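Local coordinates for protein GNAT family acetyltransferase (Mycobacterium smegmatis, PDB 6C30) that probably transfers an acetyl group from acetyl-coenzyme A to an amino group, such as a protein N-terminus, as a RimJ-type member of the GNAT family, at residues E52-M57 / T154-N159; E174-R179 / W187-L192; A24-L29 / E93-F98; G18-P23 / R207-G212. All coordinates share one frame; numbering follows the deposited sequence. Where two conformers were deposited one is given.

Contact 1: E52-M57 / T154-N159; sequences EPWEPM and TVRPEN
Trp54 and Asn159 stack obliquely, the plane of the indole and that of the side-chain amide 30° apart. Asn159 CB lies over the six-membered ring, 4.0 Å from its centroid, a CH-pi contact. With CG anti to the backbone N (chi1 -166°), the amide comes to lie over the same face as CB, its ND2 nearer the rim. The opposite face of the indole carries CB of the preceding residue, Pro53. Arg156 crosses Trp54 at about a right angle: its CD is 3.8 Å from Trp54 CE3, and Trp54 CZ3 lies over one face of the guanidinium. In the plane of that guanidinium, at its edge, Arg156 NH1 reaches Pro53 O at 2.9 Å, a weak bond because its N-H...O angle is only 118°. The backbone O of Glu158 approaches Trp54 CH2 obliquely, at 3.7 Å, and Glu158 OE1 forms a long salt bridge of 3.6 Å to Arg156 NE. Asn159 OD1 turns to Ser162 N as the N-cap of helix 160-169. The loop after helix 48-51 is thus joined to the turn after strand 150-155 mainly by aromatic packing, with a bent bond from a charged group as its polar link.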
loop_
_atom_site.group_PDB
_atom_site.type_symbol
_atom_site.label_atom_id
_atom_site.label_comp_id
_atom_site.label_asym_id
_atom_site.label_seq_id
_atom_site.Cartn_x
_atom_site.Cartn_y
_atom_site.Cartn_z
ATOM N N GLU A 52 20.240 8.335 16.997
ATOM C CA GLU A 52 21.331 7.686 17.722
ATOM C C GLU A 52 21.311 7.888 19.260
ATOM O O GLU A 52 21.682 6.969 19.993
ATOM C CB GLU A 52 22.683 8.135 17.147
ATOM C CG GLU A 52 23.848 7.253 17.597
ATOM C CD GLU A 52 25.111 7.470 16.790
ATOM O OE1 GLU A 52 25.305 8.584 16.275
ATOM O OE2 GLU A 52 25.920 6.519 16.681
ATOM N N PRO A 53 20.856 9.052 19.768
ATOM C CA PRO A 53 20.829 9.153 21.237
ATOM C C PRO A 53 19.892 8.148 21.907
ATOM O O PRO A 53 20.003 7.963 23.127
ATOM C CB PRO A 53 20.323 10.579 21.482
ATOM C CG PRO A 53 20.707 11.324 20.259
ATOM C CD PRO A 53 20.556 10.350 19.134
ATOM N N TRP A 54 19.004 7.519 21.135
ATOM C CA TRP A 54 17.936 6.679 21.684
ATOM C C TRP A 54 18.040 5.230 21.224
ATOM O O TRP A 54 17.255 4.393 21.650
ATOM C CB TRP A 54 16.555 7.250 21.309
ATOM C CG TRP A 54 16.508 8.723 21.516
ATOM C CD1 TRP A 54 16.570 9.688 20.554
ATOM C CD2 TRP A 54 16.470 9.405 22.770
ATOM N NE1 TRP A 54 16.547 10.935 21.132
ATOM C CE2 TRP A 54 16.485 10.788 22.493
ATOM C CE3 TRP A 54 16.409 8.982 24.102
ATOM C CZ2 TRP A 54 16.451 11.751 23.500
ATOM C CZ3 TRP A 54 16.370 9.939 25.103
ATOM C CH2 TRP A 54 16.395 11.309 24.798
ATOM N N GLU A 55 19.028 4.952 20.385
ATOM C CA GLU A 55 19.130 3.672 19.689
ATOM C C GLU A 55 20.029 2.698 20.439
ATOM O O GLU A 55 21.104 3.071 20.853
ATOM C CB GLU A 55 19.685 3.917 18.283
ATOM C CG GLU A 55 19.614 2.739 17.312
ATOM C CD GLU A 55 18.210 2.467 16.816
ATOM O OE1 GLU A 55 17.296 3.266 17.119
ATOM O OE2 GLU A 55 18.023 1.458 16.105
ATOM N N PRO A 56 19.587 1.440 20.616
ATOM C CA PRO A 56 20.516 0.453 21.170
ATOM C C PRO A 56 21.781 0.374 20.316
ATOM O O PRO A 56 21.710 0.444 19.078
ATOM C CB PRO A 56 19.715 -0.853 21.120
ATOM C CG PRO A 56 18.286 -0.406 21.177
ATOM C CD PRO A 56 18.237 0.893 20.417
ATOM N N MET A 57 22.927 0.277 20.970
ATOM C CA MET A 57 24.208 0.314 20.286
ATOM C C MET A 57 24.440 -0.940 19.449
ATOM O O MET A 57 24.026 -2.033 19.822
ATOM C CB MET A 57 25.336 0.501 21.295
ATOM C CG MET A 57 25.374 1.909 21.886
ATOM S SD MET A 57 26.355 2.060 23.384
ATOM C CE MET A 57 28.017 1.727 22.800
ATOM N N THR A 154 9.609 -0.060 25.717
ATOM C CA THR A 154 10.581 0.558 26.609
ATOM C C THR A 154 11.004 1.909 26.044
ATOM O O THR A 154 11.105 2.096 24.821
ATOM C CB THR A 154 11.814 -0.348 26.843
ATOM O OG1 THR A 154 12.365 -0.742 25.579
ATOM C CG2 THR A 154 11.406 -1.590 27.613
ATOM N N VAL A 155 11.215 2.869 26.933
ATOM C CA VAL A 155 11.491 4.232 26.509
ATOM C C VAL A 155 12.295 4.924 27.604
ATOM O O VAL A 155 11.982 4.775 28.780
ATOM C CB VAL A 155 10.166 4.988 26.199
ATOM C CG1 VAL A 155 9.200 4.945 27.384
ATOM C CG2 VAL A 155 10.448 6.419 25.768
ATOM N N ARG A 156 13.353 5.637 27.237
ATOM C CA ARG A 156 14.128 6.356 28.238
ATOM C C ARG A 156 13.278 7.448 28.883
ATOM O O ARG A 156 12.483 8.107 28.198
ATOM C CB ARG A 156 15.400 6.949 27.620
ATOM C CG ARG A 156 16.466 5.893 27.321
ATOM C CD ARG A 156 17.713 6.499 26.682
ATOM N NE ARG A 156 18.404 7.392 27.607
ATOM C CZ ARG A 156 19.388 8.215 27.258
ATOM N NH1 ARG A 156 19.795 8.274 25.995
ATOM N NH2 ARG A 156 19.956 8.990 28.178
ATOM N N PRO A 157 13.435 7.642 30.205
ATOM C CA PRO A 157 12.708 8.729 30.868
ATOM C C PRO A 157 12.970 10.065 30.190
ATOM O O PRO A 157 12.082 10.912 30.177
ATOM C CB PRO A 157 13.273 8.723 32.290
ATOM C CG PRO A 157 13.751 7.323 32.507
ATOM C CD PRO A 157 14.208 6.821 31.157
ATOM N N GLU A 158 14.160 10.230 29.622
ATOM C CA GLU A 158 14.553 11.486 28.975
ATOM C C GLU A 158 13.886 11.707 27.618
ATOM O O GLU A 158 13.907 12.814 27.083
ATOM C CB GLU A 158 16.081 11.531 28.803
ATOM C CG GLU A 158 16.872 11.498 30.112
ATOM C CD GLU A 158 17.131 10.098 30.654
ATOM O OE1 GLU A 158 16.576 9.102 30.133
ATOM O OE2 GLU A 158 17.898 9.998 31.634
ATOM N N ASN A 159 13.297 10.654 27.061
ATOM C CA ASN A 159 12.701 10.734 25.735
ATOM C C ASN A 159 11.273 11.250 25.833
ATOM O O ASN A 159 10.300 10.502 25.705
ATOM C CB ASN A 159 12.752 9.362 25.059
ATOM C CG ASN A 159 12.460 9.427 23.579
ATOM O OD1 ASN A 159 11.867 10.394 23.082
ATOM N ND2 ASN A 159 12.857 8.374 22.861
#

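Contact 2: E174-R179 / W187-L192; sequences EGLLKR and WRDHLL
Asp189 spreads its carboxylate over two consecutive residues of the other strand. OD2 takes the salt bridge from Lys178 NZ at 2.7 Å on its syn side, while OD1 accepts the backbone N of Arg179 at 2.9 Å on its anti side. The lysine lies alongside the aspartate, pointing the same way, its chain folded at chi2 (-63°) and chi3 (-68°) to keep CD and CE close to both oxygens. Behind this grip the strands run antiparallel. Leu177 and His190 form a hydrogen-bonded pair, Leu177 N meeting His190 O at 2.7 Å, and Leu176 faces Leu191 in a non-hydrogen-bonded pair whose methyls Leu176 CD1 and Leu191 CD2 are 3.9 Å apart. On the face shared by Leu177 and Leu192, Leu177 CD1 packs on Leu192 CB at 4.1 Å. Further along, Glu174 and Gly175 both face Leu192 in a classic beta bulge: Leu192 O receives a nearly straight bond from Glu174 N (2.8 Å) and a weak one from Gly175 N. His190 ND1 turns back to Arg188 O, which lies in its ring plane. Strand 150-155 flanks strand 186-196 on its other edge, with Thr154 touching Leu177, His190 and Leu192, and Arg150 pairing with Glu174 OE1 and Arg172 with OE2.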
loop_
_atom_site.group_PDB
_atom_site.type_symbol
_atom_site.label_atom_id
_atom_site.label_comp_id
_atom_site.label_asym_id
_atom_site.label_seq_id
_atom_site.Cartn_x
_atom_site.Cartn_y
_atom_site.Cartn_z
ATOM N N GLU A 174 4.595 0.779 33.862
ATOM C CA GLU A 174 4.610 -0.366 34.770
ATOM C C GLU A 174 5.862 -0.427 35.624
ATOM O O GLU A 174 5.840 -1.010 36.696
ATOM C CB GLU A 174 4.461 -1.679 33.988
ATOM C CG GLU A 174 3.056 -1.858 33.442
ATOM C CD GLU A 174 2.746 -3.272 33.013
ATOM O OE1 GLU A 174 3.652 -3.972 32.529
ATOM O OE2 GLU A 174 1.578 -3.681 33.161
ATOM N N GLY A 175 6.958 0.161 35.167
ATOM C CA GLY A 175 8.171 0.094 35.956
ATOM C C GLY A 175 9.331 0.845 35.362
ATOM O O GLY A 175 9.217 1.424 34.284
ATOM N N LEU A 176 10.446 0.844 36.081
ATOM C CA LEU A 176 11.676 1.476 35.629
ATOM C C LEU A 176 12.766 0.421 35.610
ATOM O O LEU A 176 13.127 -0.148 36.651
ATOM C CB LEU A 176 12.066 2.653 36.533
ATOM C CG LEU A 176 13.356 3.373 36.126
ATOM C CD1 LEU A 176 13.181 4.090 34.790
ATOM C CD2 LEU A 176 13.798 4.346 37.211
ATOM N N LEU A 177 13.263 0.136 34.413
ATOM C CA LEU A 177 14.281 -0.882 34.215
ATOM C C LEU A 177 15.653 -0.231 34.309
ATOM O O LEU A 177 16.044 0.541 33.435
ATOM C CB LEU A 177 14.077 -1.570 32.857
ATOM C CG LEU A 177 12.643 -1.976 32.541
ATOM C CD1 LEU A 177 12.591 -2.618 31.164
ATOM C CD2 LEU A 177 12.076 -2.915 33.621
ATOM N N LYS A 178 16.369 -0.504 35.393
ATOM C CA LYS A 178 17.660 0.137 35.619
ATOM C C LYS A 178 18.745 -0.373 34.664
ATOM O O LYS A 178 18.904 -1.583 34.483
ATOM C CB LYS A 178 18.119 -0.077 37.068
ATOM C CG LYS A 178 17.175 0.518 38.115
ATOM C CD LYS A 178 17.061 2.044 38.019
ATOM C CE LYS A 178 18.358 2.725 38.403
ATOM N NZ LYS A 178 18.226 4.218 38.355
ATOM N N ARG A 179 19.488 0.556 34.058
ATOM C CA ARG A 179 20.660 0.209 33.242
ATOM C C ARG A 179 20.290 -0.857 32.211
ATOM O O ARG A 179 21.002 -1.844 32.031
ATOM C CB ARG A 179 21.813 -0.272 34.136
ATOM C CG ARG A 179 22.318 0.791 35.108
ATOM C CD ARG A 179 23.283 0.229 36.157
ATOM N NE ARG A 179 22.654 -0.775 37.016
ATOM C CZ ARG A 179 21.895 -0.492 38.072
ATOM N NH1 ARG A 179 21.668 0.772 38.414
ATOM N NH2 ARG A 179 21.363 -1.472 38.792
ATOM N N TRP A 187 24.953 2.019 29.789
ATOM C CA TRP A 187 23.720 1.294 30.095
ATOM C C TRP A 187 22.693 2.258 30.675
ATOM O O TRP A 187 22.929 2.845 31.727
ATOM C CB TRP A 187 24.004 0.149 31.068
ATOM C CG TRP A 187 24.820 -0.931 30.457
ATOM C CD1 TRP A 187 26.173 -1.109 30.561
ATOM C CD2 TRP A 187 24.338 -1.992 29.628
ATOM N NE1 TRP A 187 26.558 -2.225 29.854
ATOM C CE2 TRP A 187 25.449 -2.785 29.271
ATOM C CE3 TRP A 187 23.071 -2.356 29.162
ATOM C CZ2 TRP A 187 25.329 -3.913 28.458
ATOM C CZ3 TRP A 187 22.949 -3.476 28.358
ATOM C CH2 TRP A 187 24.075 -4.243 28.020
ATOM N N ARG A 188 21.561 2.428 29.993
ATOM C CA ARG A 188 20.599 3.485 30.324
ATOM C C ARG A 188 19.281 2.958 30.876
ATOM O O ARG A 188 18.707 2.010 30.329
ATOM C CB ARG A 188 20.289 4.341 29.090
ATOM C CG ARG A 188 21.491 4.797 28.295
ATOM C CD ARG A 188 22.017 6.076 28.844
ATOM N NE ARG A 188 23.128 6.622 28.073
ATOM C CZ ARG A 188 23.751 7.743 28.417
ATOM N NH1 ARG A 188 23.345 8.401 29.495
ATOM N NH2 ARG A 188 24.766 8.205 27.700
ATOM N N ASP A 189 18.784 3.584 31.947
ATOM C CA ASP A 189 17.447 3.273 32.445
ATOM C C ASP A 189 16.397 3.434 31.347
ATOM O O ASP A 189 16.448 4.390 30.573
ATOM C CB ASP A 189 17.038 4.195 33.594
ATOM C CG ASP A 189 17.895 4.052 34.840
ATOM O OD1 ASP A 189 18.813 3.199 34.916
ATOM O OD2 ASP A 189 17.604 4.835 35.773
ATOM N N HIS A 190 15.443 2.514 31.290
ATOM C CA HIS A 190 14.279 2.639 30.418
ATOM C C HIS A 190 13.014 2.387 31.226
ATOM O O HIS A 190 12.956 1.431 32.010
ATOM C CB HIS A 190 14.339 1.642 29.252
ATOM C CG HIS A 190 15.280 2.029 28.149
ATOM N ND1 HIS A 190 16.646 2.090 28.321
ATOM C CD2 HIS A 190 15.048 2.345 26.849
ATOM C CE1 HIS A 190 17.214 2.444 27.179
ATOM N NE2 HIS A 190 16.268 2.595 26.270
ATOM N N LEU A 191 12.012 3.243 31.061
ATOM C CA LEU A 191 10.672 2.940 31.546
ATOM C C LEU A 191 10.091 1.775 30.768
ATOM O O LEU A 191 10.355 1.627 29.574
ATOM C CB LEU A 191 9.757 4.158 31.410
ATOM C CG LEU A 191 10.076 5.319 32.351
ATOM C CD1 LEU A 191 9.523 6.600 31.777
ATOM C CD2 LEU A 191 9.521 5.062 33.745
ATOM N N LEU A 192 9.323 0.942 31.453
ATOM C CA LEU A 192 8.547 -0.103 30.821
ATOM C C LEU A 192 7.093 0.330 30.831
ATOM O O LEU A 192 6.548 0.655 31.894
ATOM C CB LEU A 192 8.719 -1.434 31.566
ATOM C CG LEU A 192 7.903 -2.615 31.049
ATOM C CD1 LEU A 192 8.371 -3.015 29.659
ATOM C CD2 LEU A 192 7.986 -3.807 32.002
#

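Contact 3: A24-L29 / E93-F98; sequences AGVVGL and ELDGEF
Chi1 of -58° sets Asp95 CG anti to its carbonyl carbon, on the Val26 side, and OD1 then meets Val26 N; in Leu94, CG stands anti to the backbone N (chi1 175°) and beside the carbonyl carbon, with CD1 beyond it reaching Ala24. Asp95 and Leu94 belong to a beta hairpin, strands 88-94 and 97-105 of the GNAT sheet, whose type I' turn from Leu94 to Glu97 abuts strand 25-31. Asp95 OD1 accepts Val26 N at 2.9 Å on its syn side, though 34° out of the carboxylate plane. In return Asp95 N donates to Val26 O at 2.8 Å, in the carbonyl plane, so the residue grips Val26 at both polar ends of its backbone. The antiparallel pairing continues through Val27 opposite Leu94, a non-hydrogen-bonded pair, to Gly28 opposite Glu93, where Glu93 N bonds Gly28 O at 2.9 Å and Gly28 N returns to Glu93 O. Leu94 CD1 is the apolar tip, 4.2 Å from Ala24 CB and, in the Val27 conformer given, 3.9 Å from Val27 CG1. Gly25 packs its CA on the same methyl. Helix 130-143 covers Val27 through Ala133 and Met137. The contact lies at the dimer interface: Asp95 OD2 forms a salt bridge to Arg35 of the second subunit, which also bonds Ala24 O, while Glu93 pairs with Arg30 of its own chain. One water ties the turn to the strand, donating to Val26 O at 2.9 Å and accepting from Gly96 N at 2.9 Å.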
loop_
_atom_site.group_PDB
_atom_site.type_symbol
_atom_site.label_atom_id
_atom_site.label_comp_id
_atom_site.label_asym_id
_atom_site.label_seq_id
_atom_site.Cartn_x
_atom_site.Cartn_y
_atom_site.Cartn_z
ATOM N N ALA A 24 -2.316 13.375 8.927
ATOM C CA ALA A 24 -1.094 13.432 8.132
ATOM C C ALA A 24 -1.274 12.945 6.686
ATOM O O ALA A 24 -0.507 13.321 5.801
ATOM C CB ALA A 24 0.012 12.620 8.820
ATOM N N GLY A 25 -2.278 12.101 6.464
ATOM C CA GLY A 25 -2.506 11.522 5.151
ATOM C C GLY A 25 -2.965 10.086 5.267
ATOM O O GLY A 25 -3.583 9.696 6.254
ATOM N N VAL A 26 -2.684 9.297 4.236
ATOM C CA VAL A 26 -3.013 7.881 4.285
ATOM C C VAL A 26 -1.855 7.124 4.932
ATOM O O VAL A 26 -0.713 7.197 4.464
ATOM C CB VAL A 26 -3.300 7.314 2.875
ATOM C CG1 VAL A 26 -3.618 5.825 2.951
ATOM C CG2 VAL A 26 -4.467 8.081 2.230
ATOM N N VAL A 27 -2.136 6.423 6.026
ATOM C CA VAL A 27 -1.098 5.657 6.709
ATOM C C VAL A 27 -1.438 4.175 6.732
ATOM O O VAL A 27 -2.600 3.791 6.812
ATOM C CB VAL A 27 -0.877 6.142 8.155
ATOM C CG1 VAL A 27 -0.342 7.570 8.166
ATOM C CG2 VAL A 27 -2.154 6.006 8.972
ATOM N N GLY A 28 -0.418 3.330 6.641
ATOM C CA GLY A 28 -0.620 1.895 6.682
ATOM C C GLY A 28 0.669 1.222 7.123
ATOM O O GLY A 28 1.733 1.862 7.153
ATOM N N LEU A 29 0.558 -0.053 7.491
ATOM C CA LEU A 29 1.712 -0.911 7.809
ATOM C C LEU A 29 1.821 -2.022 6.790
ATOM O O LEU A 29 0.817 -2.626 6.425
ATOM C CB LEU A 29 1.584 -1.537 9.199
ATOM C CG LEU A 29 1.373 -0.613 10.403
ATOM C CD1 LEU A 29 1.363 -1.414 11.701
ATOM C CD2 LEU A 29 2.467 0.455 10.440
ATOM N N GLU A 93 4.006 3.369 6.181
ATOM C CA GLU A 93 3.826 4.126 4.941
ATOM C C GLU A 93 2.970 5.362 5.170
ATOM O O GLU A 93 1.960 5.301 5.874
ATOM C CB GLU A 93 3.158 3.276 3.855
ATOM C CG GLU A 93 4.047 2.160 3.321
ATOM C CD GLU A 93 3.459 1.473 2.104
ATOM O OE1 GLU A 93 2.254 1.669 1.811
ATOM O OE2 GLU A 93 4.204 0.732 1.437
ATOM N N LEU A 94 3.395 6.471 4.578
ATOM C CA LEU A 94 2.560 7.658 4.432
ATOM C C LEU A 94 2.365 7.878 2.940
ATOM O O LEU A 94 3.333 8.084 2.209
ATOM C CB LEU A 94 3.208 8.878 5.075
ATOM C CG LEU A 94 2.440 10.184 4.863
ATOM C CD1 LEU A 94 1.125 10.180 5.631
ATOM C CD2 LEU A 94 3.318 11.361 5.257
ATOM N N ASP A 95 1.111 7.807 2.497
ATOM C CA ASP A 95 0.778 7.946 1.072
ATOM C C ASP A 95 1.684 7.033 0.229
ATOM O O ASP A 95 2.208 7.412 -0.821
ATOM C CB ASP A 95 0.876 9.415 0.631
ATOM C CG ASP A 95 -0.050 10.325 1.442
ATOM O OD1 ASP A 95 -1.159 9.879 1.790
ATOM O OD2 ASP A 95 0.356 11.475 1.742
ATOM N N GLY A 96 1.853 5.813 0.728
ATOM C CA GLY A 96 2.600 4.782 0.027
ATOM C C GLY A 96 4.113 4.820 0.197
ATOM O O GLY A 96 4.794 3.907 -0.279
ATOM N N GLU A 97 4.641 5.857 0.847
ATOM C CA GLU A 97 6.085 6.027 0.984
ATOM C C GLU A 97 6.589 5.555 2.333
ATOM O O GLU A 97 5.987 5.834 3.359
ATOM C CB GLU A 97 6.473 7.498 0.794
ATOM C CG GLU A 97 6.182 8.033 -0.597
ATOM C CD GLU A 97 6.678 9.455 -0.796
ATOM O OE1 GLU A 97 6.885 10.173 0.210
ATOM O OE2 GLU A 97 6.885 9.842 -1.968
ATOM N N PHE A 98 7.712 4.840 2.316
ATOM C CA PHE A 98 8.440 4.484 3.537
ATOM C C PHE A 98 8.726 5.740 4.354
ATOM O O PHE A 98 9.429 6.629 3.864
ATOM C CB PHE A 98 9.748 3.791 3.138
ATOM C CG PHE A 98 10.610 3.290 4.296
ATOM C CD1 PHE A 98 10.861 1.937 4.435
ATOM C CD2 PHE A 98 11.230 4.165 5.183
ATOM C CE1 PHE A 98 11.671 1.453 5.470
ATOM C CE2 PHE A 98 12.046 3.685 6.209
ATOM C CZ PHE A 98 12.255 2.326 6.351
HETATM O O HOH W 1 0.233 4.905 2.905
#

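Contact 4: G18-P23 / R207-G212; sequences GPLRVP and RLVAAG
Gly212 O accepts the backbone N of Arg21 at 3.0 Å, the one conventional hydrogen bond between strand 18-22 and helix 207-212. It is fairly straight at the hydrogen (164°), but the donor is tilted 34° from the carbonyl plane. The same oxygen also lies 3.6 Å from Leu20 CA in a CA-H...O contact, and Gly212 CA answers with another to Arg21 O at 3.4 Å, so the two backbones touch directly. With no side chain at Gly212, the helix backbone comes within CA-H...O distance of the strand, next to Leu20 CB. The axes pass at 7.3 Å and run almost perpendicular, 88° apart. Leu20 is the strand residue most covered by the helix, and its two methyls meet different parts of it. CD2 lies against the helix backbone, 3.8 Å from Val209 O, while CD1 meets Leu208 CD2 at 4.1 Å and, more loosely, Val209 CG2. Leu208 crosses Leu20 at about a right angle, and the same CD2 methyl also reaches Val22 CG1 at 4.2 Å, so one leucine branch bridges two strand residues. Helix 130-143 backs this apolar patch: Met137 touches Leu20, Ala133 touches Leu208 and Ala136 touches Val209. On the neighbouring strand, Val27, in the conformer given, packs against both Leu20 and Val22. The arrangement is helix-on-sheet packing through a glycine contact, with the C-terminal helix 204-217 laid across the first strand of the chain in a GNAT-type alpha/beta fold.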
loop_
_atom_site.group_PDB
_atom_site.type_symbol
_atom_site.label_atom_id
_atom_site.label_comp_id
_atom_site.label_asym_id
_atom_site.label_seq_id
_atom_site.Cartn_x
_atom_site.Cartn_y
_atom_site.Cartn_z
ATOM N N GLY A 18 -4.288 -1.492 8.071
ATOM C CA GLY A 18 -4.826 -0.284 7.466
ATOM C C GLY A 18 -5.290 -0.584 6.052
ATOM O O GLY A 18 -5.567 -1.734 5.726
ATOM N N PRO A 19 -5.361 0.439 5.191
ATOM C CA PRO A 19 -4.960 1.823 5.448
ATOM C C PRO A 19 -5.948 2.629 6.290
ATOM O O PRO A 19 -7.134 2.294 6.396
ATOM C CB PRO A 19 -4.859 2.415 4.041
ATOM C CG PRO A 19 -5.866 1.651 3.255
ATOM C CD PRO A 19 -5.806 0.249 3.796
ATOM N N LEU A 20 -5.426 3.692 6.889
ATOM C CA LEU A 20 -6.233 4.668 7.605
ATOM C C LEU A 20 -6.074 5.997 6.915
ATOM O O LEU A 20 -5.031 6.261 6.307
ATOM C CB LEU A 20 -5.786 4.803 9.059
ATOM C CG LEU A 20 -5.630 3.540 9.898
ATOM C CD1 LEU A 20 -5.207 3.943 11.290
ATOM C CD2 LEU A 20 -6.937 2.763 9.926
ATOM N N ARG A 21 -7.082 6.855 7.017
ATOM C CA ARG A 21 -6.842 8.250 6.708
ATOM C C ARG A 21 -6.856 9.012 8.024
ATOM O O ARG A 21 -7.841 8.948 8.772
ATOM C CB ARG A 21 -7.871 8.823 5.725
ATOM C CG ARG A 21 -7.565 10.278 5.400
ATOM C CD ARG A 21 -8.374 10.825 4.225
ATOM N NE ARG A 21 -7.789 10.571 2.904
ATOM C CZ ARG A 21 -6.694 11.161 2.424
ATOM N NH1 ARG A 21 -6.000 12.018 3.166
ATOM N NH2 ARG A 21 -6.278 10.882 1.197
ATOM N N VAL A 22 -5.745 9.691 8.302
ATOM C CA VAL A 22 -5.540 10.464 9.526
ATOM C C VAL A 22 -5.070 11.858 9.097
ATOM O O VAL A 22 -4.867 12.081 7.909
ATOM C CB VAL A 22 -4.527 9.766 10.463
ATOM C CG1 VAL A 22 -5.099 8.454 10.984
ATOM C CG2 VAL A 22 -3.201 9.556 9.755
ATOM N N PRO A 23 -4.927 12.810 10.043
ATOM C CA PRO A 23 -4.539 14.162 9.613
ATOM C C PRO A 23 -3.303 14.231 8.706
ATOM O O PRO A 23 -3.274 15.044 7.787
ATOM C CB PRO A 23 -4.279 14.872 10.940
ATOM C CG PRO A 23 -5.294 14.267 11.848
ATOM C CD PRO A 23 -5.370 12.806 11.452
ATOM N N ARG A 207 -9.960 4.025 19.297
ATOM C CA ARG A 207 -10.698 5.146 18.725
ATOM C C ARG A 207 -9.972 5.690 17.499
ATOM O O ARG A 207 -10.601 6.052 16.508
ATOM C CB ARG A 207 -10.915 6.250 19.764
ATOM C CG ARG A 207 -11.891 5.838 20.867
ATOM C CD ARG A 207 -12.334 7.007 21.741
ATOM N NE ARG A 207 -11.230 7.615 22.481
ATOM C CZ ARG A 207 -10.762 7.158 23.638
ATOM N NH1 ARG A 207 -11.285 6.071 24.188
ATOM N NH2 ARG A 207 -9.760 7.789 24.236
ATOM N N LEU A 208 -8.643 5.716 17.551
ATOM C CA LEU A 208 -7.857 6.243 16.439
ATOM C C LEU A 208 -8.045 5.374 15.193
ATOM O O LEU A 208 -8.290 5.885 14.094
ATOM C CB LEU A 208 -6.374 6.324 16.835
ATOM C CG LEU A 208 -5.383 7.095 15.950
ATOM C CD1 LEU A 208 -4.078 7.334 16.714
ATOM C CD2 LEU A 208 -5.083 6.394 14.617
ATOM N N VAL A 209 -7.923 4.065 15.366
ATOM C CA VAL A 209 -8.059 3.151 14.248
ATOM C C VAL A 209 -9.482 3.188 13.678
ATOM O O VAL A 209 -9.664 3.234 12.461
ATOM C CB VAL A 209 -7.678 1.717 14.663
ATOM C CG1 VAL A 209 -8.147 0.718 13.622
ATOM C CG2 VAL A 209 -6.172 1.611 14.869
ATOM N N ALA A 210 -10.488 3.203 14.550
ATOM C CA ALA A 210 -11.878 3.217 14.086
ATOM C C ALA A 210 -12.166 4.484 13.288
ATOM O O ALA A 210 -12.768 4.421 12.218
ATOM C CB ALA A 210 -12.835 3.093 15.263
ATOM N N ALA A 211 -11.722 5.627 13.797
ATOM C CA ALA A 211 -11.907 6.893 13.106
ATOM C C ALA A 211 -11.123 6.907 11.797
ATOM O O ALA A 211 -11.599 7.419 10.782
ATOM C CB ALA A 211 -11.485 8.058 13.993
ATOM N N GLY A 212 -9.922 6.335 11.820
ATOM C CA GLY A 212 -9.075 6.324 10.639
ATOM C C GLY A 212 -9.652 5.459 9.534
ATOM O O GLY A 212 -9.543 5.796 8.349
#

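Overall arrangement
Contacts 1 and 2 lie at the surface and touch each other, since strands 150-155 and 186-196 are neighbours in the sheet and Val155 O probably bonds Leu191 N. Contacts 3 and 4, partly buried, meet in the same way through strands 17-22 and 25-31, with Val27 O close to Leu20 N. The two pairs are remote: contacts 2 and 3 have centres about 32 Å apart, on opposite sides of the chain's centre, yet all four reach one mixed sheet. Contacts 2 and 3 are antiparallel pairings reinforced by an aspartate; contact 1 is loop packing around an indole, and contact 4 sets a helix on a strand. Among them, contact 3 has the polar links to the second subunit.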